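Local coordinates for protein leucine aminopeptidase 2 (Saccharomyces cerevisiae, PDB 2XQ0) that cuts amino-terminal residues from di- and tripeptides as a zinc aminopeptidase of the M1 family and has low epoxide hydrolase activity in vitro, at residues S12-Y17 / S425-Q430; Q128-K133 / Y141-L146. All blocks are in the same frame, centred on the assembly; numbering follows the deposited sequence.

Overall arrangement
Both contacts belong to a single chain that binds one zinc ion. From the N terminus, helix 4-9 leads into the loop 12-17. Contact 1 sets this loop against 425-430, where strand 424-426 turns into helix 428-438. It closes a loop of 407 residues and ties the start of the chain to the peptidase M1 family region. Contact 2 is nested inside that long loop. It closes only a short one, the turn of the hairpin made by strands 127-130 and 141-144, and runs on into the substrate-binding residues Q145 and L146. Contact 1 and contact 2 do not touch, and the nearest atoms of contact 1 and contact 2 are about 15 Å apart.

Contact 1 of 2, residues S12-Y17 / S425-Q430; sequences SRSPEY and SLDTFQ
S14 gives its hydroxyl to D427, with OG donating to OD2 at 2.8 Å on the syn lone pair of that oxygen. CB of S14 lies 3.7 Å from CD of Q430, so the serine meets both ends of a capping box. In this motif D427 is the N-cap of helix 428-438. OD1 of D427 accepts from N of Q430 at 3.0 Å, and OE1 of Q430 accepts from N of D427 at 2.9 Å. The D427 side chain stands with CG between the backbone N and the carbonyl carbon (chi1 64°). Of its two oxygens, OD1 accepts from the helix and OD2 from the loop. P15 follows a cis peptide bond. Its CA is 3.6 Å from OE1 of Q430, and its CG is 3.8 Å from O of S425 in strand 424-426. Next, N of E16 gives OD2 of D427 a second donor at 3.0 Å, on the anti side. The E16 chain is extended, and OE1 comes to the edge of the F429 ring, 4.0 Å from CE2. OE2 of E16 is hydrogen-bonded to NE2 of H319.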
# COMPACT_ATOMS: atom_id res chain seq x y z
N SER A 12 -25.21 -16.26 -6.65
CA SER A 12 -26.33 -16.16 -7.58
C SER A 12 -26.42 -14.73 -8.12
O SER A 12 -26.98 -14.48 -9.20
CB SER A 12 -27.62 -16.53 -6.86
OG SER A 12 -27.77 -15.76 -5.68
N ARG A 13 -25.88 -13.79 -7.36
CA ARG A 13 -25.86 -12.39 -7.76
C ARG A 13 -24.52 -11.71 -7.48
O ARG A 13 -23.94 -11.88 -6.40
CB ARG A 13 -27.01 -11.65 -7.09
CG ARG A 13 -27.14 -10.21 -7.50
CD ARG A 13 -28.42 -9.62 -6.95
NE ARG A 13 -29.56 -9.97 -7.80
CZ ARG A 13 -30.74 -9.37 -7.73
NH1 ARG A 13 -30.94 -8.41 -6.83
NH2 ARG A 13 -31.71 -9.74 -8.55
N SER A 14 -24.03 -10.94 -8.45
CA SER A 14 -22.76 -10.23 -8.34
C SER A 14 -23.05 -8.72 -8.31
O SER A 14 -24.06 -8.29 -8.84
CB SER A 14 -21.86 -10.59 -9.52
OG SER A 14 -21.13 -11.78 -9.28
N PRO A 15 -22.17 -7.92 -7.67
CA PRO A 15 -20.95 -8.27 -6.95
C PRO A 15 -21.23 -9.01 -5.65
O PRO A 15 -22.23 -8.75 -4.98
CB PRO A 15 -20.32 -6.90 -6.61
CG PRO A 15 -20.97 -5.94 -7.51
CD PRO A 15 -22.35 -6.46 -7.73
N GLU A 16 -20.32 -9.91 -5.29
CA GLU A 16 -20.43 -10.72 -4.10
C GLU A 16 -20.54 -9.85 -2.86
O GLU A 16 -19.86 -8.82 -2.75
CB GLU A 16 -19.19 -11.60 -4.00
CG GLU A 16 -19.17 -12.51 -2.79
CD GLU A 16 -17.94 -13.39 -2.78
OE1 GLU A 16 -18.06 -14.57 -3.15
OE2 GLU A 16 -16.85 -12.89 -2.40
N TYR A 17 -21.38 -10.27 -1.93
CA TYR A 17 -21.62 -9.51 -0.71
C TYR A 17 -20.35 -9.31 0.12
O TYR A 17 -19.57 -10.24 0.31
CB TYR A 17 -22.71 -10.20 0.13
CG TYR A 17 -23.31 -9.26 1.16
CD1 TYR A 17 -24.42 -8.50 0.84
CD2 TYR A 17 -22.75 -9.11 2.41
CE1 TYR A 17 -24.97 -7.63 1.76
CE2 TYR A 17 -23.29 -8.23 3.35
CZ TYR A 17 -24.40 -7.49 3.01
OH TYR A 17 -24.97 -6.60 3.90
N SER A 425 -17.71 -1.26 -8.98
CA SER A 425 -16.98 -2.23 -8.17
C SER A 425 -17.29 -3.62 -8.70
O SER A 425 -18.33 -3.82 -9.33
CB SER A 425 -17.40 -2.11 -6.71
OG SER A 425 -17.08 -0.80 -6.22
N LEU A 426 -16.41 -4.58 -8.46
CA LEU A 426 -16.65 -5.91 -9.02
C LEU A 426 -15.96 -7.03 -8.27
O LEU A 426 -15.09 -6.78 -7.41
CB LEU A 426 -16.24 -5.98 -10.48
CG LEU A 426 -14.77 -6.34 -10.71
CD1 LEU A 426 -14.55 -6.76 -12.14
CD2 LEU A 426 -13.87 -5.15 -10.37
N ASP A 427 -16.36 -8.26 -8.58
CA ASP A 427 -15.73 -9.44 -8.01
C ASP A 427 -14.95 -10.22 -9.08
O ASP A 427 -14.96 -9.87 -10.26
CB ASP A 427 -16.75 -10.31 -7.22
CG ASP A 427 -17.83 -10.90 -8.10
OD1 ASP A 427 -17.55 -11.14 -9.29
OD2 ASP A 427 -18.97 -11.14 -7.62
N THR A 428 -14.21 -11.23 -8.65
CA THR A 428 -13.38 -12.00 -9.55
C THR A 428 -14.22 -12.64 -10.66
O THR A 428 -13.77 -12.78 -11.79
CB THR A 428 -12.72 -13.12 -8.77
OG1 THR A 428 -11.90 -12.54 -7.75
CG2 THR A 428 -11.89 -14.00 -9.67
N PHE A 429 -15.43 -13.05 -10.31
CA PHE A 429 -16.27 -13.77 -11.26
C PHE A 429 -16.64 -12.87 -12.42
O PHE A 429 -16.66 -13.31 -13.57
CB PHE A 429 -17.50 -14.34 -10.55
CG PHE A 429 -17.16 -15.13 -9.32
CD1 PHE A 429 -16.57 -16.37 -9.43
CD2 PHE A 429 -17.38 -14.60 -8.06
CE1 PHE A 429 -16.22 -17.09 -8.31
CE2 PHE A 429 -17.04 -15.32 -6.92
CZ PHE A 429 -16.46 -16.57 -7.05
N GLN A 430 -16.89 -11.59 -12.13
CA GLN A 430 -17.20 -10.64 -13.19
C GLN A 430 -15.95 -10.37 -14.04
O GLN A 430 -16.04 -10.15 -15.25
CB GLN A 430 -17.74 -9.33 -12.58
CG GLN A 430 -19.04 -9.50 -11.78
CD GLN A 430 -19.40 -8.24 -11.04
OE1 GLN A 430 -18.90 -7.99 -9.94
NE2 GLN A 430 -20.25 -7.41 -11.64

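Contact 2 of 2, residues Q128-K133 / Y141-L146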
# COMPACT_ATOMS: atom_id res chain seq x y z
N GLN A 128 -3.20 9.63 12.75
CA GLN A 128 -2.07 9.84 13.63
C GLN A 128 -1.87 11.35 13.86
O GLN A 128 -1.90 12.14 12.91
CB GLN A 128 -0.77 9.20 13.11
CG GLN A 128 0.36 9.28 14.18
CD GLN A 128 1.75 8.91 13.66
OE1 GLN A 128 1.94 8.62 12.48
NE2 GLN A 128 2.73 8.91 14.56
N TRP A 129 -1.69 11.74 15.12
CA TRP A 129 -1.46 13.15 15.46
C TRP A 129 -0.05 13.33 15.93
O TRP A 129 0.42 12.55 16.76
CB TRP A 129 -2.40 13.61 16.58
CG TRP A 129 -3.87 13.48 16.26
CD1 TRP A 129 -4.65 12.38 16.42
CD2 TRP A 129 -4.71 14.51 15.73
NE1 TRP A 129 -5.94 12.66 16.02
CE2 TRP A 129 -6.00 13.95 15.58
CE3 TRP A 129 -4.51 15.84 15.35
CZ2 TRP A 129 -7.08 14.68 15.09
CZ3 TRP A 129 -5.58 16.56 14.86
CH2 TRP A 129 -6.85 15.98 14.74
N LEU A 130 0.63 14.35 15.42
CA LEU A 130 1.92 14.76 15.94
C LEU A 130 1.86 16.17 16.51
O LEU A 130 1.25 17.05 15.90
CB LEU A 130 2.98 14.71 14.83
CG LEU A 130 3.38 13.31 14.35
CD1 LEU A 130 2.53 12.89 13.17
CD2 LEU A 130 4.84 13.28 13.97
N ASN A 131 2.48 16.38 17.66
CA ASN A 131 2.59 17.72 18.24
C ASN A 131 3.83 18.49 17.79
O ASN A 131 4.71 17.92 17.13
CB ASN A 131 2.53 17.65 19.77
CG ASN A 131 3.67 16.84 20.37
OD1 ASN A 131 4.82 16.98 19.96
ND2 ASN A 131 3.35 15.99 21.33
N SER A 132 3.90 19.77 18.15
CA SER A 132 4.99 20.70 17.78
C SER A 132 6.40 20.14 17.91
O SER A 132 7.28 20.45 17.10
CB SER A 132 4.91 21.99 18.61
OG SER A 132 3.85 22.84 18.19
N LYS A 133 6.63 19.36 18.96
CA LYS A 133 7.97 18.84 19.26
C LYS A 133 8.34 17.60 18.46
O LYS A 133 9.51 17.22 18.40
CB LYS A 133 8.07 18.52 20.75
CG LYS A 133 7.97 19.74 21.66
CD LYS A 133 9.24 19.89 22.46
CE LYS A 133 10.47 19.86 21.56
NZ LYS A 133 11.73 19.86 22.34
N TYR A 141 0.70 18.17 13.38
CA TYR A 141 0.42 17.54 12.10
C TYR A 141 -0.50 16.37 12.35
O TYR A 141 -0.44 15.74 13.40
CB TYR A 141 1.73 17.03 11.49
CG TYR A 141 1.71 16.60 10.03
CD1 TYR A 141 1.26 15.34 9.66
CD2 TYR A 141 2.21 17.44 9.04
CE1 TYR A 141 1.28 14.93 8.34
CE2 TYR A 141 2.23 17.04 7.72
CZ TYR A 141 1.76 15.78 7.37
OH TYR A 141 1.78 15.39 6.06
N VAL A 142 -1.36 16.09 11.38
CA VAL A 142 -2.21 14.91 11.47
C VAL A 142 -2.41 14.38 10.06
O VAL A 142 -2.44 15.14 9.10
CB VAL A 142 -3.55 15.26 12.10
CG1 VAL A 142 -4.24 16.35 11.27
CG2 VAL A 142 -4.45 14.02 12.26
N PHE A 143 -2.53 13.06 9.93
CA PHE A 143 -2.86 12.47 8.63
C PHE A 143 -3.67 11.21 8.85
O PHE A 143 -3.58 10.60 9.91
CB PHE A 143 -1.60 12.17 7.81
CG PHE A 143 -0.73 11.09 8.40
CD1 PHE A 143 -0.94 9.75 8.07
CD2 PHE A 143 0.28 11.40 9.28
CE1 PHE A 143 -0.13 8.77 8.63
CE2 PHE A 143 1.10 10.43 9.81
CZ PHE A 143 0.89 9.12 9.50
N SER A 144 -4.45 10.83 7.85
CA SER A 144 -5.27 9.62 7.90
C SER A 144 -4.68 8.48 7.09
O SER A 144 -3.80 8.66 6.23
CB SER A 144 -6.66 9.94 7.36
OG SER A 144 -6.56 10.21 5.98
N GLN A 145 -5.19 7.28 7.36
CA GLN A 145 -4.92 6.11 6.55
C GLN A 145 -6.13 5.21 6.79
O GLN A 145 -6.31 4.69 7.90
CB GLN A 145 -3.63 5.41 7.01
CG GLN A 145 -3.51 3.97 6.52
CD GLN A 145 -3.49 3.87 5.01
OE1 GLN A 145 -2.69 4.54 4.35
NE2 GLN A 145 -4.39 3.07 4.45
N LEU A 146 -6.98 5.07 5.78
CA LEU A 146 -8.29 4.43 5.98
C LEU A 146 -8.38 2.98 5.51
O LEU A 146 -9.24 2.21 5.96
CB LEU A 146 -9.40 5.27 5.34
CG LEU A 146 -9.45 6.74 5.75
CD1 LEU A 146 -10.75 7.40 5.27
CD2 LEU A 146 -9.28 6.89 7.25
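L130 N donates to Y141 O at 2.7 Å, an almost straight bond with an N-H...O angle of 179°. N of Y141 answers to O of L130, which makes L130 and Y141 a hydrogen-bonded pair of the antiparallel hairpin. Q128 and F143 form the next such pair, with Q128 N to F143 O at 3.0 Å and a return bond from F143 N to Q128 O. Between them, W129 and V142 are a non-hydrogen-bonded pair. Here CA of V142 comes to 3.1 Å from O of Q128, a CA-H...O contact.

The side chains of W129 and V142 share one face of the sheet and lie side by side. CG2 of V142 sits over the six-membered ring of W129, 3.5 Å from its centroid. This is a CH-pi contact. CB of V142 also lies over the ring face, 3.4 Å from CE3 of W129.

The other face carries Q128, L130, Y141 and F143. CG of F143 lies between the backbone N and the carbonyl carbon (chi1 67°), and the ring runs alongside the Q128 side chain. OE1 of Q128 is 3.2 Å from CZ of F143, with the amide and ring planes 69° apart. The same oxygen is hydrogen-bonded to S270 OG. CD1 of L130 reaches 4.4 Å from CE2 of F143.

After strand 141-144 the chain passes to Q145 and L146, which bind substrate together with E147. F143 also meets the ring of Y271, close to the substrate-binding P272, while OH of Y141 is hydrogen-bonded to OD1 of N267. Strand 127-130 is outermost in an antiparallel sheet of four, and strand 141-144 pairs on its other side with strand 209-211.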